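Heme-binding protein A (Haemophilus parasuis 29755, PDB 3TPA) is a family 5 extracellular solute-binding protein related to the glutathione-binding GbpA proteins, but its own ligand is not established. Local coordinates at residues N113-T118 / T181-P186; H109-V114 / E168-L173; T296-I301 / G310-N315; P363-P366 / R370-E373; E59-S64 / Y70-R75. The protein carries 1 engineered substitution. All coordinates share one frame; numbering follows the deposited sequence.

Contact 1: N113-T118 / T181-P186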
# COMPACT_ATOMS: atom_id res chain seq x y z
N ASN A 113 13.99 15.81 14.32
CA ASN A 113 13.30 17.01 13.83
C ASN A 113 14.02 17.71 12.70
O ASN A 113 13.68 18.82 12.32
CB ASN A 113 13.11 18.02 14.96
CG ASN A 113 12.14 17.54 16.00
OD1 ASN A 113 11.07 17.02 15.66
ND2 ASN A 113 12.50 17.68 17.26
N VAL A 114 15.05 17.06 12.18
CA VAL A 114 15.73 17.59 11.03
C VAL A 114 14.74 17.56 9.87
O VAL A 114 13.97 16.61 9.73
CB VAL A 114 17.03 16.81 10.74
CG1 VAL A 114 17.56 17.13 9.37
CG2 VAL A 114 18.06 17.15 11.80
N SER A 115 14.72 18.64 9.10
CA SER A 115 13.77 18.81 8.01
C SER A 115 12.34 18.91 8.50
O SER A 115 11.40 18.73 7.72
CB SER A 115 13.89 17.66 7.00
OG SER A 115 15.11 17.75 6.29
N ALA A 116 12.16 19.20 9.78
CA ALA A 116 10.81 19.29 10.32
C ALA A 116 10.09 18.01 9.93
O ALA A 116 8.89 18.01 9.64
CB ALA A 116 10.09 20.51 9.74
N GLY A 117 10.84 16.91 9.94
CA GLY A 117 10.35 15.63 9.46
C GLY A 117 9.23 15.02 10.29
O GLY A 117 9.19 15.20 11.51
N THR A 118 8.35 14.30 9.61
CA THR A 118 7.23 13.59 10.22
C THR A 118 7.28 12.14 9.77
O THR A 118 7.39 11.87 8.57
CB THR A 118 5.92 14.17 9.72
OG1 THR A 118 6.01 14.30 8.30
CG2 THR A 118 5.68 15.55 10.32
N THR A 181 20.69 18.33 4.48
CA THR A 181 21.22 17.78 3.25
C THR A 181 20.99 16.27 3.18
O THR A 181 20.96 15.69 2.09
CB THR A 181 22.70 18.11 3.09
OG1 THR A 181 22.86 19.53 3.03
CG2 THR A 181 23.26 17.51 1.82
N LEU A 182 20.84 15.63 4.34
CA LEU A 182 20.64 14.19 4.40
C LEU A 182 19.37 13.84 3.66
O LEU A 182 19.29 12.82 2.98
CB LEU A 182 20.53 13.71 5.86
CG LEU A 182 20.54 12.19 6.09
CD1 LEU A 182 21.92 11.58 5.87
CD2 LEU A 182 20.05 11.87 7.48
N ASP A 183 18.37 14.71 3.78
CA ASP A 183 17.07 14.45 3.17
C ASP A 183 16.98 14.96 1.73
O ASP A 183 16.19 14.45 0.94
CB ASP A 183 15.97 15.06 4.03
CG ASP A 183 15.90 14.45 5.40
OD1 ASP A 183 15.89 13.20 5.48
OD2 ASP A 183 15.87 15.21 6.40
N GLN A 184 17.78 15.96 1.39
CA GLN A 184 17.67 16.62 0.09
C GLN A 184 18.62 16.09 -0.95
O GLN A 184 18.35 16.19 -2.14
CB GLN A 184 17.87 18.13 0.24
CG GLN A 184 16.81 18.80 1.10
CD GLN A 184 17.21 20.19 1.52
OE1 GLN A 184 18.24 20.70 1.10
NE2 GLN A 184 16.40 20.81 2.37
N GLN A 185 19.75 15.55 -0.50
CA GLN A 185 20.76 15.00 -1.41
C GLN A 185 21.03 13.57 -0.99
O GLN A 185 22.01 13.29 -0.29
CB GLN A 185 22.04 15.83 -1.36
CG GLN A 185 21.79 17.32 -1.38
CD GLN A 185 21.42 17.83 -2.75
OE1 GLN A 185 21.72 17.19 -3.76
NE2 GLN A 185 20.76 18.99 -2.79
N PRO A 186 20.16 12.65 -1.41
CA PRO A 186 20.19 11.29 -0.87
C PRO A 186 21.43 10.49 -1.25
O PRO A 186 21.91 10.57 -2.38
CB PRO A 186 18.92 10.64 -1.46
CG PRO A 186 18.60 11.49 -2.68
CD PRO A 186 19.02 12.88 -2.32
O HOH W 1 14.78 19.37 3.74

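Contact 2: H109-V114 / E168-L173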
# COMPACT_ATOMS: atom_id res chain seq x y z
N HIS A 109 16.27 11.92 19.43
CA HIS A 109 17.34 11.72 18.48
C HIS A 109 17.64 13.04 17.80
O HIS A 109 16.71 13.77 17.49
CB HIS A 109 16.95 10.65 17.44
CG HIS A 109 18.11 10.10 16.68
ND1 HIS A 109 18.73 10.79 15.66
CD2 HIS A 109 18.77 8.93 16.80
CE1 HIS A 109 19.73 10.07 15.19
NE2 HIS A 109 19.78 8.93 15.86
N PRO A 110 18.93 13.38 17.63
CA PRO A 110 19.34 14.63 16.99
C PRO A 110 18.76 14.83 15.58
O PRO A 110 18.59 15.97 15.16
CB PRO A 110 20.86 14.50 16.92
CG PRO A 110 21.23 13.60 18.05
CD PRO A 110 20.09 12.62 18.14
N TYR A 111 18.49 13.75 14.85
CA TYR A 111 17.94 13.93 13.50
C TYR A 111 16.41 13.85 13.46
O TYR A 111 15.81 14.00 12.40
CB TYR A 111 18.57 12.93 12.50
CG TYR A 111 19.72 13.49 11.70
CD1 TYR A 111 21.03 13.49 12.20
CD2 TYR A 111 19.51 14.03 10.42
CE1 TYR A 111 22.08 14.01 11.45
CE2 TYR A 111 20.55 14.53 9.67
CZ TYR A 111 21.83 14.53 10.19
OH TYR A 111 22.85 15.04 9.42
N HIS A 112 15.79 13.63 14.62
CA HIS A 112 14.34 13.41 14.68
C HIS A 112 13.51 14.58 14.13
O HIS A 112 12.45 14.36 13.55
CB HIS A 112 13.89 13.09 16.12
CG HIS A 112 12.46 12.65 16.23
ND1 HIS A 112 12.07 11.35 16.02
CD2 HIS A 112 11.34 13.35 16.52
CE1 HIS A 112 10.76 11.25 16.19
NE2 HIS A 112 10.29 12.45 16.49
N ASN A 113 13.99 15.81 14.32
CA ASN A 113 13.30 17.01 13.83
C ASN A 113 14.02 17.71 12.70
O ASN A 113 13.68 18.82 12.32
CB ASN A 113 13.11 18.02 14.96
CG ASN A 113 12.14 17.54 16.00
OD1 ASN A 113 11.07 17.02 15.66
ND2 ASN A 113 12.50 17.68 17.26
N VAL A 114 15.05 17.06 12.18
CA VAL A 114 15.73 17.59 11.03
C VAL A 114 14.74 17.56 9.87
O VAL A 114 13.97 16.61 9.73
CB VAL A 114 17.03 16.81 10.74
CG1 VAL A 114 17.56 17.13 9.37
CG2 VAL A 114 18.06 17.15 11.80
N GLU A 168 27.52 7.87 8.68
CA GLU A 168 28.76 8.61 8.46
C GLU A 168 28.45 9.95 7.78
O GLU A 168 28.90 11.02 8.20
CB GLU A 168 29.77 7.79 7.65
CG GLU A 168 31.09 8.51 7.41
CD GLU A 168 32.20 7.57 6.96
OE1 GLU A 168 31.91 6.50 6.38
OE2 GLU A 168 33.38 7.92 7.19
N TYR A 169 27.64 9.88 6.73
CA TYR A 169 27.17 11.06 6.02
C TYR A 169 26.36 11.95 6.96
O TYR A 169 26.58 13.16 7.01
CB TYR A 169 26.28 10.57 4.87
CG TYR A 169 25.75 11.59 3.88
CD1 TYR A 169 26.54 12.64 3.41
CD2 TYR A 169 24.46 11.46 3.37
CE1 TYR A 169 26.03 13.56 2.46
CE2 TYR A 169 23.96 12.34 2.43
CZ TYR A 169 24.74 13.39 1.98
OH TYR A 169 24.20 14.26 1.05
N ALA A 170 25.44 11.35 7.71
CA ALA A 170 24.63 12.12 8.66
C ALA A 170 25.50 12.79 9.74
O ALA A 170 25.29 13.95 10.10
CB ALA A 170 23.58 11.24 9.29
N ASP A 171 26.48 12.06 10.26
CA ASP A 171 27.40 12.65 11.23
C ASP A 171 28.11 13.85 10.61
O ASP A 171 28.18 14.92 11.23
CB ASP A 171 28.43 11.63 11.74
CG ASP A 171 27.82 10.61 12.69
OD1 ASP A 171 26.70 10.85 13.17
OD2 ASP A 171 28.46 9.57 12.96
N GLN A 172 28.63 13.67 9.40
CA GLN A 172 29.37 14.74 8.73
C GLN A 172 28.53 15.99 8.56
O GLN A 172 28.98 17.10 8.85
CB GLN A 172 29.90 14.31 7.36
CG GLN A 172 30.68 15.42 6.66
CD GLN A 172 31.03 15.09 5.22
OE1 GLN A 172 31.85 14.22 4.94
NE2 GLN A 172 30.41 15.81 4.28
N LEU A 173 27.29 15.80 8.09
CA LEU A 173 26.41 16.93 7.80
C LEU A 173 26.03 17.69 9.06
O LEU A 173 25.91 18.91 9.04
CB LEU A 173 25.15 16.47 7.07
CG LEU A 173 25.40 15.92 5.67
CD1 LEU A 173 24.17 15.19 5.15
CD2 LEU A 173 25.83 17.05 4.72

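Contact 3: T296-I301 / G310-N315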
# COMPACT_ATOMS: atom_id res chain seq x y z
N THR A 296 -26.85 -5.88 -4.06
CA THR A 296 -25.72 -5.06 -4.49
C THR A 296 -25.21 -5.66 -5.80
O THR A 296 -24.67 -6.76 -5.82
CB THR A 296 -24.58 -4.99 -3.41
OG1 THR A 296 -25.11 -4.46 -2.19
CG2 THR A 296 -23.43 -4.08 -3.86
N ASP A 297 -25.42 -4.93 -6.89
CA ASP A 297 -25.03 -5.37 -8.23
C ASP A 297 -23.57 -5.01 -8.43
O ASP A 297 -23.26 -3.93 -8.93
CB ASP A 297 -25.88 -4.65 -9.28
CG ASP A 297 -25.83 -5.33 -10.65
OD1 ASP A 297 -24.86 -6.05 -10.92
OD2 ASP A 297 -26.76 -5.12 -11.46
N LYS A 298 -22.66 -5.89 -8.03
CA LYS A 298 -21.23 -5.58 -8.05
C LYS A 298 -20.70 -5.43 -9.48
O LYS A 298 -19.90 -4.54 -9.75
CB LYS A 298 -20.42 -6.63 -7.29
CG LYS A 298 -20.85 -6.83 -5.81
CD LYS A 298 -20.03 -7.92 -5.10
CE LYS A 298 -20.61 -8.25 -3.72
NZ LYS A 298 -19.71 -9.16 -2.94
N LYS A 299 -21.13 -6.30 -10.38
CA LYS A 299 -20.68 -6.22 -11.77
C LYS A 299 -21.09 -4.89 -12.41
O LYS A 299 -20.29 -4.26 -13.10
CB LYS A 299 -21.24 -7.37 -12.61
CG LYS A 299 -20.76 -7.39 -14.07
CD LYS A 299 -21.61 -8.34 -14.92
CE LYS A 299 -21.06 -8.49 -16.34
NZ LYS A 299 -21.05 -7.22 -17.12
N ALA A 300 -22.33 -4.46 -12.18
CA ALA A 300 -22.80 -3.15 -12.65
C ALA A 300 -21.93 -2.02 -12.10
O ALA A 300 -21.54 -1.12 -12.83
CB ALA A 300 -24.27 -2.92 -12.25
N ILE A 301 -21.64 -2.06 -10.81
CA ILE A 301 -20.83 -1.02 -10.17
C ILE A 301 -19.45 -0.94 -10.79
O ILE A 301 -19.00 0.12 -11.22
CB ILE A 301 -20.70 -1.27 -8.65
CG1 ILE A 301 -22.08 -1.15 -8.00
CG2 ILE A 301 -19.73 -0.28 -8.01
CD1 ILE A 301 -22.11 -1.54 -6.54
N GLY A 310 -10.86 -2.03 -12.85
CA GLY A 310 -11.26 -2.59 -11.57
C GLY A 310 -11.76 -4.00 -11.75
O GLY A 310 -12.12 -4.40 -12.85
N THR A 311 -11.78 -4.76 -10.66
CA THR A 311 -12.33 -6.10 -10.70
C THR A 311 -13.26 -6.34 -9.53
O THR A 311 -13.05 -5.80 -8.45
CB THR A 311 -11.24 -7.17 -10.62
OG1 THR A 311 -10.64 -7.11 -9.33
CG2 THR A 311 -10.17 -6.91 -11.66
N VAL A 312 -14.28 -7.16 -9.77
CA VAL A 312 -15.24 -7.51 -8.73
C VAL A 312 -14.54 -8.26 -7.59
O VAL A 312 -13.82 -9.22 -7.84
CB VAL A 312 -16.38 -8.38 -9.32
CG1 VAL A 312 -17.21 -9.00 -8.21
CG2 VAL A 312 -17.26 -7.54 -10.22
N ALA A 313 -14.74 -7.82 -6.36
CA ALA A 313 -14.14 -8.49 -5.18
C ALA A 313 -15.02 -9.65 -4.69
O ALA A 313 -16.24 -9.50 -4.56
CB ALA A 313 -13.91 -7.51 -4.05
N THR A 314 -14.40 -10.79 -4.41
CA THR A 314 -15.11 -11.90 -3.77
C THR A 314 -14.67 -12.04 -2.32
O THR A 314 -15.47 -12.42 -1.46
CB THR A 314 -14.86 -13.22 -4.49
OG1 THR A 314 -13.45 -13.50 -4.51
CG2 THR A 314 -15.36 -13.13 -5.94
N ASN A 315 -13.40 -11.74 -2.07
CA ASN A 315 -12.79 -11.73 -0.74
C ASN A 315 -12.53 -10.28 -0.32
O ASN A 315 -12.54 -9.37 -1.18
CB ASN A 315 -11.43 -12.42 -0.78
CG ASN A 315 -11.53 -13.94 -0.83
OD1 ASN A 315 -11.01 -14.65 0.03
ND2 ASN A 315 -12.18 -14.45 -1.87
O HOH W 2 -18.56 -10.86 -4.77

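Contact 4: P363-P366 / R370-E373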
# COMPACT_ATOMS: atom_id res chain seq x y z
N PRO A 363 -8.13 6.22 -5.40
CA PRO A 363 -7.90 5.18 -6.42
C PRO A 363 -8.77 3.95 -6.17
O PRO A 363 -9.25 3.37 -7.13
CB PRO A 363 -6.42 4.85 -6.24
CG PRO A 363 -5.82 6.16 -5.79
CD PRO A 363 -6.86 6.79 -4.91
N SER A 364 -8.97 3.58 -4.91
CA SER A 364 -9.82 2.42 -4.59
C SER A 364 -11.23 2.57 -5.16
O SER A 364 -11.88 1.58 -5.48
CB SER A 364 -9.86 2.14 -3.08
OG SER A 364 -10.31 3.26 -2.32
N ASN A 365 -11.70 3.81 -5.25
CA ASN A 365 -13.02 4.08 -5.87
C ASN A 365 -13.09 5.46 -6.53
O ASN A 365 -13.27 6.47 -5.84
CB ASN A 365 -14.16 3.89 -4.85
CG ASN A 365 -15.53 3.87 -5.51
OD1 ASN A 365 -15.69 4.38 -6.62
ND2 ASN A 365 -16.53 3.28 -4.84
N PRO A 366 -12.96 5.50 -7.87
CA PRO A 366 -12.93 6.76 -8.63
C PRO A 366 -14.29 7.44 -8.79
O PRO A 366 -14.35 8.54 -9.36
CB PRO A 366 -12.43 6.32 -10.01
CG PRO A 366 -12.91 4.92 -10.13
CD PRO A 366 -12.79 4.33 -8.75
N ARG A 370 -21.48 7.63 -8.08
CA ARG A 370 -22.17 6.71 -8.98
C ARG A 370 -22.38 5.34 -8.34
O ARG A 370 -23.40 4.71 -8.56
CB ARG A 370 -21.45 6.56 -10.32
CG ARG A 370 -22.16 5.59 -11.27
CD ARG A 370 -23.44 6.21 -11.85
NE ARG A 370 -24.09 5.36 -12.84
CZ ARG A 370 -23.64 5.16 -14.08
NH1 ARG A 370 -22.53 5.74 -14.50
NH2 ARG A 370 -24.31 4.37 -14.90
N THR A 371 -21.39 4.88 -7.58
CA THR A 371 -21.55 3.68 -6.77
C THR A 371 -22.82 3.82 -5.93
O THR A 371 -23.71 2.99 -5.97
CB THR A 371 -20.34 3.49 -5.82
OG1 THR A 371 -19.12 3.44 -6.57
CG2 THR A 371 -20.48 2.20 -5.00
N ALA A 372 -22.90 4.91 -5.17
CA ALA A 372 -24.06 5.12 -4.30
C ALA A 372 -25.39 5.12 -5.07
O ALA A 372 -26.39 4.59 -4.59
CB ALA A 372 -23.89 6.43 -3.51
N GLU A 373 -25.40 5.74 -6.25
CA GLU A 373 -26.64 5.86 -7.03
C GLU A 373 -27.14 4.51 -7.50
O GLU A 373 -28.34 4.23 -7.46
CB GLU A 373 -26.43 6.79 -8.23
CG GLU A 373 -26.41 8.26 -7.87
CD GLU A 373 -25.95 9.14 -9.01
OE1 GLU A 373 -25.59 8.60 -10.09
OE2 GLU A 373 -25.92 10.38 -8.83

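Contact 5: E59-S64 / Y70-R75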
# COMPACT_ATOMS: atom_id res chain seq x y z
N GLU A 59 22.07 -10.22 4.97
CA GLU A 59 22.32 -11.38 4.13
C GLU A 59 21.45 -12.52 4.63
O GLU A 59 21.03 -13.38 3.86
CB GLU A 59 23.80 -11.77 4.14
CG GLU A 59 24.31 -12.22 5.48
CD GLU A 59 25.82 -12.36 5.50
OE1 GLU A 59 26.46 -12.25 4.43
OE2 GLU A 59 26.38 -12.57 6.60
N ARG A 60 21.17 -12.52 5.93
CA ARG A 60 20.24 -13.49 6.50
C ARG A 60 19.68 -12.97 7.81
O ARG A 60 20.16 -11.98 8.36
CB ARG A 60 20.92 -14.85 6.68
CG ARG A 60 22.04 -14.87 7.68
CD ARG A 60 22.53 -16.30 7.95
NE ARG A 60 23.38 -16.31 9.13
CZ ARG A 60 22.98 -16.67 10.34
NH1 ARG A 60 21.74 -17.09 10.53
NH2 ARG A 60 23.83 -16.62 11.36
N TRP A 61 18.64 -13.63 8.31
CA TRP A 61 18.03 -13.24 9.57
C TRP A 61 17.43 -14.44 10.29
O TRP A 61 17.12 -15.46 9.66
CB TRP A 61 16.96 -12.15 9.37
CG TRP A 61 15.76 -12.58 8.59
CD1 TRP A 61 14.55 -12.98 9.09
CD2 TRP A 61 15.65 -12.67 7.16
NE1 TRP A 61 13.70 -13.30 8.06
CE2 TRP A 61 14.35 -13.12 6.87
CE3 TRP A 61 16.53 -12.41 6.11
CZ2 TRP A 61 13.91 -13.32 5.57
CZ3 TRP A 61 16.09 -12.61 4.83
CH2 TRP A 61 14.80 -13.06 4.56
N GLU A 62 17.29 -14.31 11.60
CA GLU A 62 16.71 -15.34 12.45
C GLU A 62 15.61 -14.73 13.30
O GLU A 62 15.71 -13.57 13.73
CB GLU A 62 17.78 -15.92 13.36
CG GLU A 62 18.95 -16.55 12.63
CD GLU A 62 20.07 -16.96 13.57
OE1 GLU A 62 20.19 -16.35 14.65
OE2 GLU A 62 20.82 -17.90 13.23
N ILE A 63 14.56 -15.50 13.55
CA ILE A 63 13.49 -15.05 14.44
C ILE A 63 13.38 -16.05 15.57
O ILE A 63 13.28 -17.26 15.34
CB ILE A 63 12.16 -14.91 13.70
CG1 ILE A 63 12.30 -13.92 12.54
CG2 ILE A 63 11.06 -14.46 14.66
CD1 ILE A 63 11.23 -14.03 11.45
N SER A 64 13.41 -15.56 16.80
CA SER A 64 13.35 -16.42 17.97
C SER A 64 12.03 -17.19 18.01
O SER A 64 11.06 -16.82 17.32
CB SER A 64 13.51 -15.58 19.24
OG SER A 64 12.51 -14.59 19.30
N TYR A 70 14.16 -10.31 16.45
CA TYR A 70 14.63 -10.42 15.08
C TYR A 70 16.11 -10.09 15.02
O TYR A 70 16.52 -9.00 15.44
CB TYR A 70 13.85 -9.45 14.19
CG TYR A 70 12.42 -9.87 13.94
CD1 TYR A 70 12.00 -10.23 12.67
CD2 TYR A 70 11.51 -9.95 14.99
CE1 TYR A 70 10.68 -10.63 12.44
CE2 TYR A 70 10.21 -10.36 14.78
CZ TYR A 70 9.80 -10.69 13.50
OH TYR A 70 8.49 -11.09 13.28
N THR A 71 16.91 -11.01 14.52
CA THR A 71 18.36 -10.78 14.44
C THR A 71 18.78 -10.74 12.99
O THR A 71 18.62 -11.72 12.28
CB THR A 71 19.17 -11.87 15.15
OG1 THR A 71 18.67 -12.05 16.47
CG2 THR A 71 20.65 -11.48 15.21
N PHE A 72 19.32 -9.61 12.56
CA PHE A 72 19.72 -9.42 11.17
C PHE A 72 21.22 -9.44 11.09
O PHE A 72 21.88 -8.69 11.80
CB PHE A 72 19.20 -8.08 10.62
CG PHE A 72 17.72 -8.00 10.59
CD1 PHE A 72 17.00 -8.47 9.49
CD2 PHE A 72 17.02 -7.50 11.68
CE1 PHE A 72 15.63 -8.42 9.48
CE2 PHE A 72 15.64 -7.45 11.68
CZ PHE A 72 14.94 -7.91 10.59
N TYR A 73 21.75 -10.31 10.23
CA TYR A 73 23.19 -10.39 9.98
C TYR A 73 23.51 -9.67 8.67
O TYR A 73 23.10 -10.10 7.60
CB TYR A 73 23.65 -11.85 9.93
CG TYR A 73 23.30 -12.61 11.19
CD1 TYR A 73 24.11 -12.53 12.31
CD2 TYR A 73 22.16 -13.39 11.26
CE1 TYR A 73 23.80 -13.22 13.48
CE2 TYR A 73 21.83 -14.08 12.42
CZ TYR A 73 22.65 -13.99 13.52
OH TYR A 73 22.32 -14.68 14.66
N LEU A 74 24.25 -8.58 8.78
CA LEU A 74 24.45 -7.67 7.65
C LEU A 74 25.48 -8.16 6.62
O LEU A 74 26.56 -8.63 6.97
CB LEU A 74 24.84 -6.28 8.16
CG LEU A 74 23.93 -5.66 9.23
CD1 LEU A 74 24.47 -4.31 9.66
CD2 LEU A 74 22.48 -5.51 8.74
N ARG A 75 25.11 -8.04 5.35
CA ARG A 75 25.99 -8.26 4.19
C ARG A 75 27.27 -7.44 4.36
O ARG A 75 27.22 -6.28 4.77
CB ARG A 75 25.25 -7.75 2.94
CG ARG A 75 25.87 -8.10 1.62
CD ARG A 75 24.89 -7.76 0.48
NE ARG A 75 23.59 -8.40 0.70
CZ ARG A 75 23.30 -9.66 0.38
NH1 ARG A 75 22.09 -10.15 0.63
NH2 ARG A 75 24.23 -10.44 -0.17
O HOH W 3 27.01 -10.94 8.59
O HOH W 4 16.54 -13.61 16.68

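Contact 1: N113-T118 / T181-P186
Ser115 and Asp183 make the direct polar bond here: Ser115 OG donates a hydrogen bond to Asp183 OD2 at 2.7 Å. The hydroxyl comes to the anti side of the carboxylate oxygen, tilted 17° out of the carboxylate plane, and Ser115 CB follows it in to 3.2 Å from Asp183 OD2. Asp183 divides its two oxygens between partners. While OD2 takes the serine, OD1 receives a hydrogen bond from Ser22 and a salt bridge from Arg103. Gripped at both oxygens, the buried carboxylate is fixed in rotation, and the arginine probably helps to keep it ionised.

A water adds a second, indirect link. It donates to Ser115 OG at 3.0 Å and accepts from Gln184 NE2 at 2.6 Å, which makes the serine hydroxyl a donor toward the aspartate and an acceptor toward the water. Residues 181-184 form a single short helical turn that follows helix 167-175, whereas 113-118 belongs to the loop running from helix 94-105 to helix 120-124. The contact therefore fastens an irregular loop of this solute-binding fold to a one-turn helix. Ser115 and Ala116 both have positive phi, in the left-handed region, and the bend is tied by the backbone bond from Ala116 N to Asn113 O, 3.0 Å long.

Van der Waals contact is slight. With its CG1 placed anti to the backbone N (chi1 166°), Val114 brings that methyl to 3.9 Å from Asp183 OD2, and its side chain also rests on Pro179 and Glu180.

Contact 2: H109-V114 / E168-L173
The Tyr111 ring meets the helix through its edge, where Ala170 O lies near the ring plane. Its CE1 and CZ atoms touch the Ala170 methyl, with Tyr111 CE1 at 3.8 Å from Ala170 CB. The imidazole of His109 has Pro110 CD over one face, and at its edge, in plane, stands the amide of Tyr111: Tyr111 N donates to His109 ND1 at 3.1 Å with an angle of 168°. An accepting ND1 is consistent with a neutral ring protonated on NE2. On the helix, the Tyr169 ring carries Leu173 CD1 over its centre.

Residues 109-114 turn twice, in type I beta turns from His109 to His112 and from Tyr111 to Val114. Tyr111 belongs to both, and its side chain leaves this compact loop to reach helix 167-175. The phenol is held by a bond from Tyr111 OH to Ala170 O, 2.8 Å long, arriving in the carbonyl plane on a lone pair at a C=O...donor angle of 117°. Leu173 CB closes on the same hydroxyl, 3.6 Å from Tyr111 OH. Leu182 and Pro179 also touch the Tyr111 side chain.

Because the phenol donates to a main-chain oxygen, the buried Tyr111 hydroxyl is satisfied as a donor by the helix backbone and not by a side chain.

Contact 3: T296-I301 / G310-N315
Lys298 and Ala313 face each other without a direct bond: Lys298 NZ stops 3.8 Å from Ala313 O, and a water closes the gap. That water accepts from Lys298 NZ at 2.7 Å and donates to Ala313 O at 2.7 Å. The ammonium has other partners too, since it is hydrogen-bonded to Pro480 O and to His293 NE2, so three acceptors surround it at the end of an extended chain. Its first torsion (chi1 -57°) sets CG opposite the carbonyl carbon, and from there the methylenes run out straight past the strand to Ala313.

Nearer the helix the contact is apolar. Val312 rests its two methyls on the first turn, one on a side chain and one on the backbone: CG1 lies 4.1 Å from Lys298 CB, while CG2 lies 4.0 Å from Lys299 CA and equally close to Lys298 O. Lys299 itself turns its ammonium elsewhere, into a salt bridge with Asp303.

In the fold, the start of helix 298-306 is laid against strand 310-312, an outermost strand of the mixed six-stranded sheet. Thr311 and Ala313 pair through their backbones with His483 and Phe481 of strand 478-491. A short connection joins the helix to this strand, making the two neighbours in sequence as well as in space.

The helix opens with an N-cap. Ala300 N donates to Asp297 OD1 at 3.2 Å, at an angle of 162°, and approaches from above the carboxylate plane. Asp297 is at the same time the centre of an inverse gamma turn.

Contact 4: P363-P366 / R370-E373
Thr371 OG1 takes part in two hydrogen bonds. Asn365 ND2 donates to Thr371 OG1 at 3.1 Å with an N-H...acceptor angle of 163°, and the oxygen lies almost exactly in the amide plane of the asparagine. The threonine hydroxyl is also hydrogen-bonded to Asn367 O, and since a carbonyl can only accept, the hydroxyl must be the donor in that bond. One hydroxyl thus works as acceptor for the loop and donor to the carbonyl of Asn367, just before the helix.

The asparagine amide is used at both ends. Its OD1 accepts from Asn367 N, two residues on, which closes an Asx turn and fixes the rotation of the amide so that ND2 faces the helix. The side chains meet from opposite directions, and the CA atoms of Asn365 and Thr371 remain 8.6 Å apart. With CG anti to the backbone N (chi1 -168°), the amide of Asn365 extends toward the threonine. Apart from the hydroxyl, Asn365 ND2 comes to 3.9 Å from Thr371 CB.

Both residues are buried, so these bonds satisfy polar groups inside the protein. The loop leads from strand 351-356 into helix 368-381, the helix of a beta-alpha-beta crossover to the parallel neighbour strand 384-389. Val305 of helix 298-306 and Phe481 of strand 478-491 touch both Asn365 and Thr371, while Tyr306 of the former helix packs on Asn365 and Pro366 and hydrogen-bonds to Ser364 O.

Contact 5: E59-S64 / Y70-R75
Strands 60-63 and 70-74 run antiparallel, their axes 4.8 Å apart at closest approach and at 165° between their directions, as the two arms of a beta hairpin. The pairs Arg60-Tyr73 and Glu62-Thr71 are hydrogen-bonded, and Trp61-Phe72 and Ile63-Tyr70 are not. At the end away from the turn, Glu59 and Arg60 both face Tyr73 in a classic beta bulge, with Glu59 N donating to Tyr73 O at 2.8 Å. The hairpin lies within an antiparallel five-stranded sheet whose strand 141-146 flanks 70-74.

On the face of Trp61, Ile63, Tyr70 and Phe72, the isoleucine runs alongside the tyrosine and sets CG1 over its ring, 4.0 Å from the Tyr70 centroid. Trp61 CB meets Phe72 CD1 at 3.7 Å, but the two rings are slid apart and barely overlap. Ile154 of helix 153-156 packs on both.

The other face carries a linked trio. The guanidinium of Arg60 lies flat on the Tyr73 ring, planes at 18°, an off-centre cation-pi contact with Arg60 CZ 3.9 Å from the ring centroid. Arg60 CG sits between the backbone N and the carbonyl carbon (chi1 65°), and the extended chain then carries the charge over the tyrosine. The Glu62 carboxylate joins the two: Arg60 NH1 forms a salt bridge to Glu62 OE2 at 3.0 Å, and Tyr73 OH donates to Glu62 OE1 at 2.7 Å.

How the contacts relate
Contacts 1 and 2 start from the same loop and share Asn113 and Val114; their centres are 9 Å apart. Helix 167-175 and the residue just after helix 181-184 are joined by Tyr169 OH and Gln185 O, 2.7 Å apart in a probable hydrogen bond, and the two helices pack through Leu182 N and Leu173 CD1 at 3.5 Å. Contacts 3 and 4 form a second pair, 11 Å between centres, touching through Ile301 CG2 and Thr371 CG2 at 4.0 Å. The pairs are far apart, with 43 Å between the centres of contacts 1 and 3. Contact 5 lies nearer the first pair, its nearest atoms about 13 Å from those of contact 2.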